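Local coordinates for protein probable ATP-dependent kinase TDA10 (Saccharomyces cerevisiae, PDB 1ODF) that is probably an ATP-dependent kinase of the GLYK family, of unknown specificity, resembling E. coli pantothenate kinase, at residues S48-Y52 with S64-A68; D17-P21 with H54-Y59; I214-Y218 with M249-K253. One frame throughout, in Å; residues are numbered along the deposited sequence. Where two conformers were deposited one is given.

Interaction 1 of 3, residues S48-Y52 with S64-A68; sequences SIQIY and SIGYA
The Tyr-67 ring receives Ile-49 on one face and Ser-48 at its edge, while the Tyr-52 ring has the CB of Tyr-67 over the centre of one face, with Ile-65 O in its plane at the edge. In the first contact Ile-49 CD1 stands 3.7 Å from the Tyr-67 ring centroid, a CH-pi contact in which the isoleucine crosses the tyrosine at about a right angle. At the ring's outer end, Tyr-67 OH donates a hydrogen bond to Ser-48 OG at 2.7 Å, and Ser-48 OG lies in the plane of the Tyr-67 ring. The serine hydroxyl also bonds back to the carbonyl of Ser-45, so OG is held by its own helix turn as well as by the strand. The second CH-pi contact is steeper: Tyr-67 CB sits 3.7 Å from the Tyr-52 ring centroid, only 13° off the normal. Tyr-52 reaches the strand because its CG is anti to the backbone N (chi1 179°), which sends the ring along Ile-65, and Ile-65 CG2 touches Tyr-52 CD2 at the edge (3.6 Å). The two tyrosine planes meet at 44°, neither stacked nor perpendicular. One water links Tyr-52 OH to the Tyr-67 backbone N, which donates to it at 3.0 Å. A leucine in place of Tyr-67 would probably leave Ser-48 OG without its strand partner and Ile-49 CD1 without a flat surface to rest on. Segments 48-52 and 65-68 run nearly antiparallel; helix 44-59 follows the predicted ATP-binding Walker A loop, and its return into a parallel edge strand is the alpha-beta packing of a P-loop kinase fold.

Interaction 2 of 3, residues D17-P21 with H54-Y59; sequences DKYIP and HLMEKY
Asp-17 OD1 is the polar hub between these two helices: His-54, Lys-58 and a water all converge on it. His-54 NE2 donates to Asp-17 OD1 over 3.1 Å, nearly straight with an N-H...O angle of 165°. OD1 lies in the imidazole plane and is approached on its syn side, and the carboxylate and ring are nearly coplanar, so the two groups meet edge on. His-54 swings its ring away from its own backbone N and out to helix 8-24. Lys-58 CG lies over the centre of the imidazole's face one turn on, and the bent lysine chain then carries NZ to 3.7 Å from Asp-17 OD1, a long salt bridge. With an imidazole N-H and an ammonium group both close by, the carboxylate would be expected to stay ionised. The water binds Tyr-59 OH at 2.6 Å and has weaker bonds to OD1 and to NZ, joining the polar cluster to the tyrosine hydroxyl. Beside this cluster the contact turns apolar. Ile-20 CD1 and Leu-55 CD2 meet tip to tip at 3.6 Å, while Ile-20 CG2 touches Tyr-59 OH at 3.6 Å. Pro-21 CG comes up to the same hydroxyl, the two side chains crossing at about a right angle. The segment axes pass 13.1 Å apart at 56°, so the helices meet through the ends of their side chains. Ile-20 and Leu-55 both rest on Ile-155 of strand 155-160, Ile-20 also reaches Leu-205 of strand 204-211, and Phe-24 of helix 8-24 packs edge-to-face with Tyr-59.

Interaction 3 of 3, residues I214-Y218 with M249-K253; sequences INNVY and MPSYK
Met-249 runs from its own helix in among Tyr-218, Val-217 and Ile-214. Its CB stands 4.2 Å from Tyr-218 OH, at the margin of contact, and CG comes closer, 3.2 Å from that same hydroxyl oxygen. Next, SD lies 5.2 Å from the Tyr-218 ring centroid and 58° off the normal, an oblique Met-aromatic contact. The chain bends about CB-CG (chi2 -63°) and again about CG-SD, and this folding brings the terminal CE to the segment 214-218, where it meets Val-217 CB at 3.9 Å and the carbonyl O of Ile-214 at 3.6 Å. Alongside, Ile-214 CD1 lies over one face of the Tyr-252 ring, 4.1 Å above its plane and offset toward the rim, while Ile-214 CG1 touches both Met-249 CE and Tyr-252 CB. The two tyrosine hydroxyls find their hydrogen bonds beyond this contact, Tyr-218 with Asp-246 and Tyr-252 with Gln-40 of the predicted ATP-binding loop. No hydrogen bond joins the segments, so the two are held together by shape and dispersion, with the polar ends of the tyrosines committed to other partners.

Overall arrangement
From the N terminus, helix 8-24 supplies residues 17-21, and the chain passes through strand 32-37 and the predicted P-loop into helix 44-59. Interaction 2 opens on the first helix and closes at 54-59. Interaction 1 opens between those two segments, at 48-52, and closes at 64-68 on the sheet's edge strand, so the two contacts cross and share helix 44-59; their centres are about 10 Å apart. Interaction 3 follows in series, closing a largely helical loop from 214-218 to 249-253, its centre about 27 Å from that of interaction 1 and across the chain's centre. The first two bind helices to one another and to the sheet; the third joins the starts of helices 216-232 and 249-262.

Interaction 1 of 3, residues S48-Y52 with S64-A68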
ATOM      1  N   SER A  48       5.133  -4.827   7.757  1.00 33.30           N
ATOM      2  CA  SER A  48       5.445  -5.533   6.508  1.00 32.39           C
ATOM      3  C   SER A  48       6.942  -5.820   6.421  1.00 31.88           C
ATOM      4  O   SER A  48       7.351  -6.902   5.988  1.00 31.63           O
ATOM      5  CB  SER A  48       4.989  -4.713   5.288  1.00 31.33           C
ATOM      6  OG  SER A  48       5.718  -3.502   5.145  1.00 32.30           O
ATOM      7  N   ILE A  49       7.755  -4.854   6.842  1.00 31.04           N
ATOM      8  CA  ILE A  49       9.204  -5.018   6.827  1.00 31.68           C
ATOM      9  C   ILE A  49       9.621  -6.146   7.779  1.00 33.27           C
ATOM     10  O   ILE A  49      10.501  -6.954   7.451  1.00 33.48           O
ATOM     11  CB  ILE A  49       9.924  -3.694   7.228  1.00 33.12           C
ATOM     12  CG1 ILE A  49       9.792  -2.666   6.104  1.00 35.53           C
ATOM     13  CG2 ILE A  49      11.394  -3.945   7.498  1.00 33.82           C
ATOM     14  CD1 ILE A  49      10.513  -3.060   4.817  1.00 39.29           C
ATOM     15  N   GLN A  50       8.986  -6.197   8.949  0.50 31.60           N
ATOM     16  CA  GLN A  50       9.284  -7.240   9.920  0.50 32.31           C
ATOM     17  C   GLN A  50       8.959  -8.616   9.344  0.50 31.72           C
ATOM     18  O   GLN A  50       9.694  -9.581   9.548  0.50 31.25           O
ATOM     19  CB  GLN A  50       8.472  -7.035  11.200  0.50 32.54           C
ATOM     20  CG  GLN A  50       8.941  -5.891  12.077  0.50 32.26           C
ATOM     21  CD  GLN A  50       8.094  -5.758  13.329  0.50 31.01           C
ATOM     22  OE1 GLN A  50       6.924  -5.382  13.259  0.50 33.17           O
ATOM     23  NE2 GLN A  50       8.678  -6.072  14.477  0.50 27.41           N
ATOM     24  N   ILE A  51       7.851  -8.702   8.622  1.00 31.62           N
ATOM     25  CA  ILE A  51       7.432  -9.964   8.033  1.00 32.20           C
ATOM     26  C   ILE A  51       8.446 -10.369   6.956  1.00 34.01           C
ATOM     27  O   ILE A  51       8.820 -11.543   6.852  1.00 31.15           O
ATOM     28  CB  ILE A  51       6.008  -9.852   7.439  1.00 31.77           C
ATOM     29  CG1 ILE A  51       4.993  -9.721   8.579  1.00 31.22           C
ATOM     30  CG2 ILE A  51       5.683 -11.066   6.603  1.00 31.65           C
ATOM     31  CD1 ILE A  51       5.106 -10.820   9.625  1.00 28.38           C
ATOM     32  N   TYR A  52       8.894  -9.391   6.166  1.00 34.91           N
ATOM     33  CA  TYR A  52       9.883  -9.643   5.126  1.00 37.17           C
ATOM     34  C   TYR A  52      11.061 -10.352   5.778  1.00 39.10           C
ATOM     35  O   TYR A  52      11.452 -11.438   5.361  1.00 39.02           O
ATOM     36  CB  TYR A  52      10.369  -8.326   4.519  1.00 39.17           C
ATOM     37  CG  TYR A  52      11.422  -8.476   3.429  1.00 39.95           C
ATOM     38  CD1 TYR A  52      12.557  -7.668   3.422  1.00 41.16           C
ATOM     39  CD2 TYR A  52      11.259  -9.389   2.385  1.00 39.53           C
ATOM     40  CE1 TYR A  52      13.507  -7.759   2.402  1.00 44.09           C
ATOM     41  CE2 TYR A  52      12.202  -9.488   1.356  1.00 41.92           C
ATOM     42  CZ  TYR A  52      13.325  -8.666   1.374  1.00 44.85           C
ATOM     43  OH  TYR A  52      14.260  -8.737   0.365  1.00 47.00           O
ATOM     44  N   SER A  64      12.480 -17.568  -2.947  1.00 39.24           N
ATOM     45  CA  SER A  64      12.827 -16.207  -3.360  1.00 39.98           C
ATOM     46  C   SER A  64      11.771 -15.246  -2.804  1.00 40.09           C
ATOM     47  O   SER A  64      10.597 -15.318  -3.176  1.00 40.20           O
ATOM     48  CB  SER A  64      12.863 -16.100  -4.889  1.00 37.85           C
ATOM     49  OG  SER A  64      13.102 -14.760  -5.292  1.00 38.90           O
ATOM     50  N   ILE A  65      12.192 -14.348  -1.920  1.00 40.08           N
ATOM     51  CA  ILE A  65      11.277 -13.392  -1.298  1.00 39.64           C
ATOM     52  C   ILE A  65      11.468 -11.961  -1.803  1.00 38.84           C
ATOM     53  O   ILE A  65      12.559 -11.409  -1.729  1.00 40.15           O
ATOM     54  CB  ILE A  65      11.454 -13.362   0.247  1.00 39.95           C
ATOM     55  CG1 ILE A  65      11.492 -14.789   0.813  1.00 41.87           C
ATOM     56  CG2 ILE A  65      10.316 -12.563   0.888  1.00 38.73           C
ATOM     57  CD1 ILE A  65      10.216 -15.586   0.616  1.00 40.37           C
ATOM     58  N   GLY A  66      10.395 -11.361  -2.301  1.00 37.89           N
ATOM     59  CA  GLY A  66      10.468  -9.993  -2.786  1.00 36.97           C
ATOM     60  C   GLY A  66       9.652  -9.041  -1.921  1.00 36.76           C
ATOM     61  O   GLY A  66       8.668  -9.435  -1.286  1.00 35.34           O
ATOM     62  N   TYR A  67      10.055  -7.779  -1.892  1.00 36.91           N
ATOM     63  CA  TYR A  67       9.348  -6.780  -1.104  1.00 35.11           C
ATOM     64  C   TYR A  67       9.335  -5.441  -1.813  1.00 35.53           C
ATOM     65  O   TYR A  67      10.305  -5.060  -2.470  1.00 36.77           O
ATOM     66  CB  TYR A  67      10.009  -6.617   0.273  1.00 34.98           C
ATOM     67  CG  TYR A  67       9.390  -5.526   1.127  1.00 35.79           C
ATOM     68  CD1 TYR A  67       9.617  -4.169   0.850  1.00 34.92           C
ATOM     69  CD2 TYR A  67       8.535  -5.847   2.178  1.00 36.95           C
ATOM     70  CE1 TYR A  67       8.998  -3.163   1.592  1.00 33.90           C
ATOM     71  CE2 TYR A  67       7.914  -4.854   2.934  1.00 37.41           C
ATOM     72  CZ  TYR A  67       8.145  -3.515   2.636  1.00 37.95           C
ATOM     73  OH  TYR A  67       7.522  -2.543   3.386  1.00 37.51           O
ATOM     74  N   ALA A  68       8.228  -4.724  -1.673  1.00 33.16           N
ATOM     75  CA  ALA A  68       8.116  -3.410  -2.270  1.00 33.04           C
ATOM     76  C   ALA A  68       6.981  -2.612  -1.645  1.00 31.48           C
ATOM     77  O   ALA A  68       5.985  -3.170  -1.190  1.00 29.53           O
ATOM     78  CB  ALA A  68       7.895  -3.528  -3.782  1.00 31.72           C
TER
HETATM   79  O   HOH W   1      13.042  -7.379  -2.192  1.00 31.37           O

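Interaction 2 of 3, residues D17-P21 with H54-Y59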
ATOM      1  N   ASP A  17       2.215 -17.860   9.491  1.00 40.12           N
ATOM      2  CA  ASP A  17       2.901 -19.122   9.768  1.00 41.88           C
ATOM      3  C   ASP A  17       1.982 -20.319   9.559  1.00 41.71           C
ATOM      4  O   ASP A  17       2.435 -21.463   9.501  1.00 41.58           O
ATOM      5  CB  ASP A  17       3.464 -19.140  11.193  1.00 44.13           C
ATOM      6  CG  ASP A  17       4.796 -18.414  11.309  1.00 46.33           C
ATOM      7  OD1 ASP A  17       5.304 -17.907  10.280  1.00 48.13           O
ATOM      8  OD2 ASP A  17       5.336 -18.352  12.436  1.00 47.38           O
ATOM      9  N   LYS A  18       0.686 -20.053   9.458  1.00 41.77           N
ATOM     10  CA  LYS A  18      -0.275 -21.117   9.211  1.00 39.86           C
ATOM     11  C   LYS A  18      -0.564 -21.186   7.715  1.00 38.59           C
ATOM     12  O   LYS A  18      -0.470 -22.252   7.094  1.00 37.87           O
ATOM     13  CB  LYS A  18      -1.594 -20.864   9.956  1.00 39.25           C
ATOM     14  CG  LYS A  18      -2.761 -21.685   9.396  1.00 40.34           C
ATOM     15  CD  LYS A  18      -4.070 -21.457  10.146  1.00 42.39           C
ATOM     16  CE  LYS A  18      -5.255 -22.129   9.433  1.00 44.16           C
ATOM     17  NZ  LYS A  18      -5.100 -23.609   9.270  1.00 46.09           N
ATOM     18  N   TYR A  19      -0.890 -20.036   7.134  1.00 35.00           N
ATOM     19  CA  TYR A  19      -1.250 -19.999   5.727  1.00 34.80           C
ATOM     20  C   TYR A  19      -0.163 -20.151   4.670  1.00 33.99           C
ATOM     21  O   TYR A  19      -0.412 -20.757   3.629  1.00 32.30           O
ATOM     22  CB  TYR A  19      -2.090 -18.753   5.440  1.00 34.33           C
ATOM     23  CG  TYR A  19      -3.495 -18.865   5.992  1.00 35.69           C
ATOM     24  CD1 TYR A  19      -3.795 -18.460   7.294  1.00 36.56           C
ATOM     25  CD2 TYR A  19      -4.516 -19.436   5.229  1.00 35.08           C
ATOM     26  CE1 TYR A  19      -5.086 -18.625   7.826  1.00 36.55           C
ATOM     27  CE2 TYR A  19      -5.798 -19.605   5.744  1.00 36.71           C
ATOM     28  CZ  TYR A  19      -6.077 -19.199   7.041  1.00 36.14           C
ATOM     29  OH  TYR A  19      -7.346 -19.366   7.533  1.00 34.70           O
ATOM     30  N   ILE A  20       1.028 -19.619   4.920  1.00 33.50           N
ATOM     31  CA  ILE A  20       2.092 -19.740   3.933  1.00 33.25           C
ATOM     32  C   ILE A  20       2.472 -21.206   3.726  1.00 34.01           C
ATOM     33  O   ILE A  20       2.551 -21.673   2.585  1.00 34.55           O
ATOM     34  CB  ILE A  20       3.312 -18.878   4.314  1.00 30.78           C
ATOM     35  CG1 ILE A  20       2.971 -17.400   4.043  1.00 28.48           C
ATOM     36  CG2 ILE A  20       4.540 -19.302   3.504  1.00 31.05           C
ATOM     37  CD1 ILE A  20       4.041 -16.397   4.457  1.00 28.16           C
ATOM     38  N   PRO A  21       2.692 -21.958   4.820  1.00 33.16           N
ATOM     39  CA  PRO A  21       3.044 -23.371   4.665  1.00 33.48           C
ATOM     40  C   PRO A  21       1.934 -24.124   3.916  1.00 34.01           C
ATOM     41  O   PRO A  21       2.210 -25.008   3.102  1.00 32.44           O
ATOM     42  CB  PRO A  21       3.205 -23.841   6.107  1.00 33.36           C
ATOM     43  CG  PRO A  21       3.742 -22.594   6.790  1.00 34.52           C
ATOM     44  CD  PRO A  21       2.823 -21.538   6.228  1.00 34.33           C
ATOM     45  N   HIS A  54      11.236 -11.810   8.671  1.00 40.57           N
ATOM     46  CA  HIS A  54      10.775 -13.065   9.257  1.00 41.78           C
ATOM     47  C   HIS A  54      10.861 -14.194   8.221  1.00 42.70           C
ATOM     48  O   HIS A  54      11.401 -15.264   8.497  1.00 43.00           O
ATOM     49  CB  HIS A  54       9.329 -12.891   9.736  1.00 41.37           C
ATOM     50  CG  HIS A  54       8.719 -14.121  10.341  1.00 43.57           C
ATOM     51  ND1 HIS A  54       9.098 -14.619  11.571  1.00 42.71           N
ATOM     52  CD2 HIS A  54       7.712 -14.919   9.909  1.00 42.69           C
ATOM     53  CE1 HIS A  54       8.348 -15.664  11.871  1.00 42.16           C
ATOM     54  NE2 HIS A  54       7.498 -15.867  10.880  1.00 44.13           N
ATOM     55  N   LEU A  55      10.336 -13.937   7.027  1.00 43.59           N
ATOM     56  CA  LEU A  55      10.330 -14.915   5.940  1.00 45.87           C
ATOM     57  C   LEU A  55      11.722 -15.177   5.370  1.00 46.28           C
ATOM     58  O   LEU A  55      12.045 -16.303   4.975  1.00 44.80           O
ATOM     59  CB  LEU A  55       9.384 -14.445   4.825  1.00 43.45           C
ATOM     60  CG  LEU A  55       7.913 -14.344   5.250  1.00 42.86           C
ATOM     61  CD1 LEU A  55       7.062 -13.749   4.129  1.00 39.58           C
ATOM     62  CD2 LEU A  55       7.412 -15.729   5.633  1.00 42.18           C
ATOM     63  N   MET A  56      12.535 -14.127   5.332  1.00 47.96           N
ATOM     64  CA  MET A  56      13.899 -14.220   4.834  1.00 50.30           C
ATOM     65  C   MET A  56      14.686 -15.144   5.745  1.00 51.94           C
ATOM     66  O   MET A  56      15.551 -15.889   5.292  1.00 51.73           O
ATOM     67  CB  MET A  56      14.548 -12.841   4.839  1.00 51.24           C
ATOM     68  CG  MET A  56      13.977 -11.887   3.817  1.00 54.63           C
ATOM     69  SD  MET A  56      14.985 -11.829   2.329  1.00 58.40           S
ATOM     70  CE  MET A  56      16.055 -10.439   2.751  1.00 57.64           C
ATOM     71  N   GLU A  57      14.384 -15.084   7.037  1.00 52.70           N
ATOM     72  CA  GLU A  57      15.074 -15.918   8.010  1.00 55.40           C
ATOM     73  C   GLU A  57      14.521 -17.333   8.016  1.00 55.22           C
ATOM     74  O   GLU A  57      15.276 -18.293   8.128  1.00 55.24           O
ATOM     75  CB  GLU A  57      14.954 -15.322   9.411  1.00 57.73           C
ATOM     76  CG  GLU A  57      15.611 -13.959   9.560  1.00 63.43           C
ATOM     77  CD  GLU A  57      15.516 -13.421  10.976  1.00 66.36           C
ATOM     78  OE1 GLU A  57      14.380 -13.307  11.493  1.00 67.17           O
ATOM     79  OE2 GLU A  57      16.576 -13.111  11.569  1.00 67.38           O
ATOM     80  N   LYS A  58      13.205 -17.462   7.894  1.00 54.78           N
ATOM     81  CA  LYS A  58      12.579 -18.777   7.897  1.00 53.53           C
ATOM     82  C   LYS A  58      12.923 -19.599   6.657  1.00 52.54           C
ATOM     83  O   LYS A  58      13.409 -20.720   6.765  1.00 52.90           O
ATOM     84  CB  LYS A  58      11.059 -18.641   8.003  1.00 54.48           C
ATOM     85  CG  LYS A  58      10.556 -18.074   9.326  1.00 56.73           C
ATOM     86  CD  LYS A  58       9.660 -19.080  10.042  1.00 60.17           C
ATOM     87  CE  LYS A  58       8.488 -19.511   9.169  1.00 59.78           C
ATOM     88  NZ  LYS A  58       7.722 -20.646   9.771  1.00 63.26           N
ATOM     89  N   TYR A  59      12.683 -19.032   5.481  1.00 51.45           N
ATOM     90  CA  TYR A  59      12.924 -19.741   4.229  1.00 50.96           C
ATOM     91  C   TYR A  59      14.266 -19.449   3.563  1.00 52.77           C
ATOM     92  O   TYR A  59      14.704 -20.187   2.677  1.00 52.42           O
ATOM     93  CB  TYR A  59      11.777 -19.451   3.261  1.00 47.07           C
ATOM     94  CG  TYR A  59      10.434 -19.888   3.807  1.00 43.00           C
ATOM     95  CD1 TYR A  59       9.617 -19.003   4.518  1.00 41.42           C
ATOM     96  CD2 TYR A  59      10.010 -21.213   3.670  1.00 40.76           C
ATOM     97  CE1 TYR A  59       8.408 -19.432   5.085  1.00 42.69           C
ATOM     98  CE2 TYR A  59       8.814 -21.652   4.228  1.00 41.03           C
ATOM     99  CZ  TYR A  59       8.016 -20.766   4.935  1.00 43.73           C
ATOM    100  OH  TYR A  59       6.839 -21.226   5.488  1.00 42.70           O
TER
HETATM  101  O   HOH W   2       5.822 -19.762   7.441  1.00 43.64           O

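Interaction 3 of 3, residues I214-Y218 with M249-K253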
ATOM      1  N   ILE A 214     -11.064   7.231  12.096  1.00 51.92           N
ATOM      2  CA  ILE A 214     -10.189   7.600  10.996  1.00 54.27           C
ATOM      3  C   ILE A 214      -9.442   8.919  11.215  1.00 56.69           C
ATOM      4  O   ILE A 214      -8.414   9.174  10.578  1.00 56.44           O
ATOM      5  CB  ILE A 214     -10.964   7.665   9.657  1.00 52.43           C
ATOM      6  CG1 ILE A 214      -9.974   7.577   8.493  1.00 53.01           C
ATOM      7  CG2 ILE A 214     -11.769   8.953   9.567  1.00 52.09           C
ATOM      8  CD1 ILE A 214      -9.104   6.311   8.518  1.00 48.72           C
ATOM      9  N   ASN A 215      -9.949   9.757  12.113  1.00 57.12           N
ATOM     10  CA  ASN A 215      -9.286  11.023  12.378  1.00 56.85           C
ATOM     11  C   ASN A 215      -8.017  10.790  13.185  1.00 55.28           C
ATOM     12  O   ASN A 215      -7.284  11.726  13.503  1.00 55.22           O
ATOM     13  CB  ASN A 215     -10.233  11.993  13.091  1.00 56.78           C
ATOM     14  CG  ASN A 215     -11.285  12.562  12.156  1.00 57.62           C
ATOM     15  OD1 ASN A 215     -10.966  13.043  11.065  1.00 57.90           O
ATOM     16  ND2 ASN A 215     -12.545  12.515  12.577  1.00 60.36           N
ATOM     17  N   ASN A 216      -7.756   9.527  13.502  1.00 54.23           N
ATOM     18  CA  ASN A 216      -6.548   9.173  14.230  1.00 52.75           C
ATOM     19  C   ASN A 216      -5.376   9.491  13.313  1.00 51.84           C
ATOM     20  O   ASN A 216      -4.262   9.751  13.770  1.00 52.11           O
ATOM     21  CB  ASN A 216      -6.536   7.680  14.571  1.00 53.97           C
ATOM     22  CG  ASN A 216      -7.487   7.332  15.703  1.00 54.62           C
ATOM     23  OD1 ASN A 216      -7.582   6.175  16.119  1.00 54.41           O
ATOM     24  ND2 ASN A 216      -8.193   8.334  16.207  1.00 52.93           N
ATOM     25  N   VAL A 217      -5.643   9.474  12.011  1.00 49.61           N
ATOM     26  CA  VAL A 217      -4.620   9.753  11.017  1.00 48.95           C
ATOM     27  C   VAL A 217      -4.022  11.146  11.214  1.00 47.70           C
ATOM     28  O   VAL A 217      -2.809  11.312  11.113  1.00 46.09           O
ATOM     29  CB  VAL A 217      -5.185   9.607   9.577  1.00 48.00           C
ATOM     30  CG1 VAL A 217      -4.154  10.065   8.549  1.00 49.42           C
ATOM     31  CG2 VAL A 217      -5.549   8.153   9.317  1.00 47.69           C
ATOM     32  N   TYR A 218      -4.862  12.141  11.493  1.00 47.52           N
ATOM     33  CA  TYR A 218      -4.354  13.494  11.719  1.00 47.29           C
ATOM     34  C   TYR A 218      -3.410  13.438  12.906  1.00 48.21           C
ATOM     35  O   TYR A 218      -2.269  13.904  12.838  1.00 47.12           O
ATOM     36  CB  TYR A 218      -5.483  14.480  12.036  1.00 46.52           C
ATOM     37  CG  TYR A 218      -6.359  14.836  10.860  1.00 46.70           C
ATOM     38  CD1 TYR A 218      -7.565  14.168  10.635  1.00 48.07           C
ATOM     39  CD2 TYR A 218      -5.986  15.844   9.970  1.00 45.46           C
ATOM     40  CE1 TYR A 218      -8.377  14.499   9.555  1.00 46.78           C
ATOM     41  CE2 TYR A 218      -6.789  16.183   8.883  1.00 45.91           C
ATOM     42  CZ  TYR A 218      -7.983  15.505   8.683  1.00 46.25           C
ATOM     43  OH  TYR A 218      -8.776  15.819   7.605  1.00 45.51           O
ATOM     44  N   MET A 249      -8.019  12.129   3.137  1.00 44.69           N
ATOM     45  CA  MET A 249      -9.323  11.880   3.745  1.00 45.39           C
ATOM     46  C   MET A 249     -10.466  11.536   2.787  1.00 43.08           C
ATOM     47  O   MET A 249     -11.297  10.683   3.096  1.00 42.11           O
ATOM     48  CB  MET A 249      -9.729  13.074   4.607  1.00 48.60           C
ATOM     49  CG  MET A 249      -9.136  13.046   5.995  1.00 48.95           C
ATOM     50  SD  MET A 249      -9.723  11.607   6.890  1.00 54.12           S
ATOM     51  CE  MET A 249      -8.180  10.988   7.516  1.00 50.88           C
ATOM     52  N   PRO A 250     -10.543  12.208   1.623  1.00 42.45           N
ATOM     53  CA  PRO A 250     -11.639  11.876   0.700  1.00 40.94           C
ATOM     54  C   PRO A 250     -11.588  10.393   0.305  1.00 40.58           C
ATOM     55  O   PRO A 250     -12.611   9.698   0.306  1.00 38.82           O
ATOM     56  CB  PRO A 250     -11.390  12.810  -0.481  1.00 40.50           C
ATOM     57  CG  PRO A 250     -10.776  14.020   0.184  1.00 40.56           C
ATOM     58  CD  PRO A 250      -9.804  13.398   1.160  1.00 40.16           C
ATOM     59  N   SER A 251     -10.389   9.914  -0.014  1.00 37.75           N
ATOM     60  CA  SER A 251     -10.209   8.514  -0.387  1.00 36.58           C
ATOM     61  C   SER A 251     -10.661   7.591   0.740  1.00 36.59           C
ATOM     62  O   SER A 251     -11.370   6.618   0.509  1.00 35.92           O
ATOM     63  CB  SER A 251      -8.744   8.239  -0.715  1.00 32.86           C
ATOM     64  OG  SER A 251      -8.374   8.907  -1.901  1.00 31.49           O
ATOM     65  N   TYR A 252     -10.239   7.907   1.961  1.00 37.53           N
ATOM     66  CA  TYR A 252     -10.606   7.111   3.125  1.00 37.46           C
ATOM     67  C   TYR A 252     -12.119   7.024   3.262  1.00 35.98           C
ATOM     68  O   TYR A 252     -12.676   5.930   3.372  1.00 33.84           O
ATOM     69  CB  TYR A 252     -10.000   7.721   4.405  1.00 38.92           C
ATOM     70  CG  TYR A 252      -8.523   7.439   4.584  1.00 42.05           C
ATOM     71  CD1 TYR A 252      -7.627   8.461   4.912  1.00 40.77           C
ATOM     72  CD2 TYR A 252      -8.015   6.149   4.409  1.00 43.17           C
ATOM     73  CE1 TYR A 252      -6.258   8.199   5.054  1.00 42.19           C
ATOM     74  CE2 TYR A 252      -6.649   5.881   4.550  1.00 42.50           C
ATOM     75  CZ  TYR A 252      -5.778   6.906   4.869  1.00 43.65           C
ATOM     76  OH  TYR A 252      -4.425   6.636   4.977  1.00 44.90           O
ATOM     77  N   LYS A 253     -12.774   8.181   3.240  1.00 35.12           N
ATOM     78  CA  LYS A 253     -14.224   8.249   3.369  1.00 38.41           C
ATOM     79  C   LYS A 253     -14.953   7.483   2.267  1.00 37.53           C
ATOM     80  O   LYS A 253     -15.999   6.888   2.509  1.00 38.32           O
ATOM     81  CB  LYS A 253     -14.698   9.707   3.346  1.00 41.89           C
ATOM     82  CG  LYS A 253     -14.151  10.571   4.461  1.00 47.35           C
ATOM     83  CD  LYS A 253     -14.707  11.990   4.368  1.00 49.71           C
ATOM     84  CE  LYS A 253     -14.227  12.852   5.531  1.00 55.15           C
ATOM     85  NZ  LYS A 253     -14.876  14.208   5.552  1.00 56.76           N
TER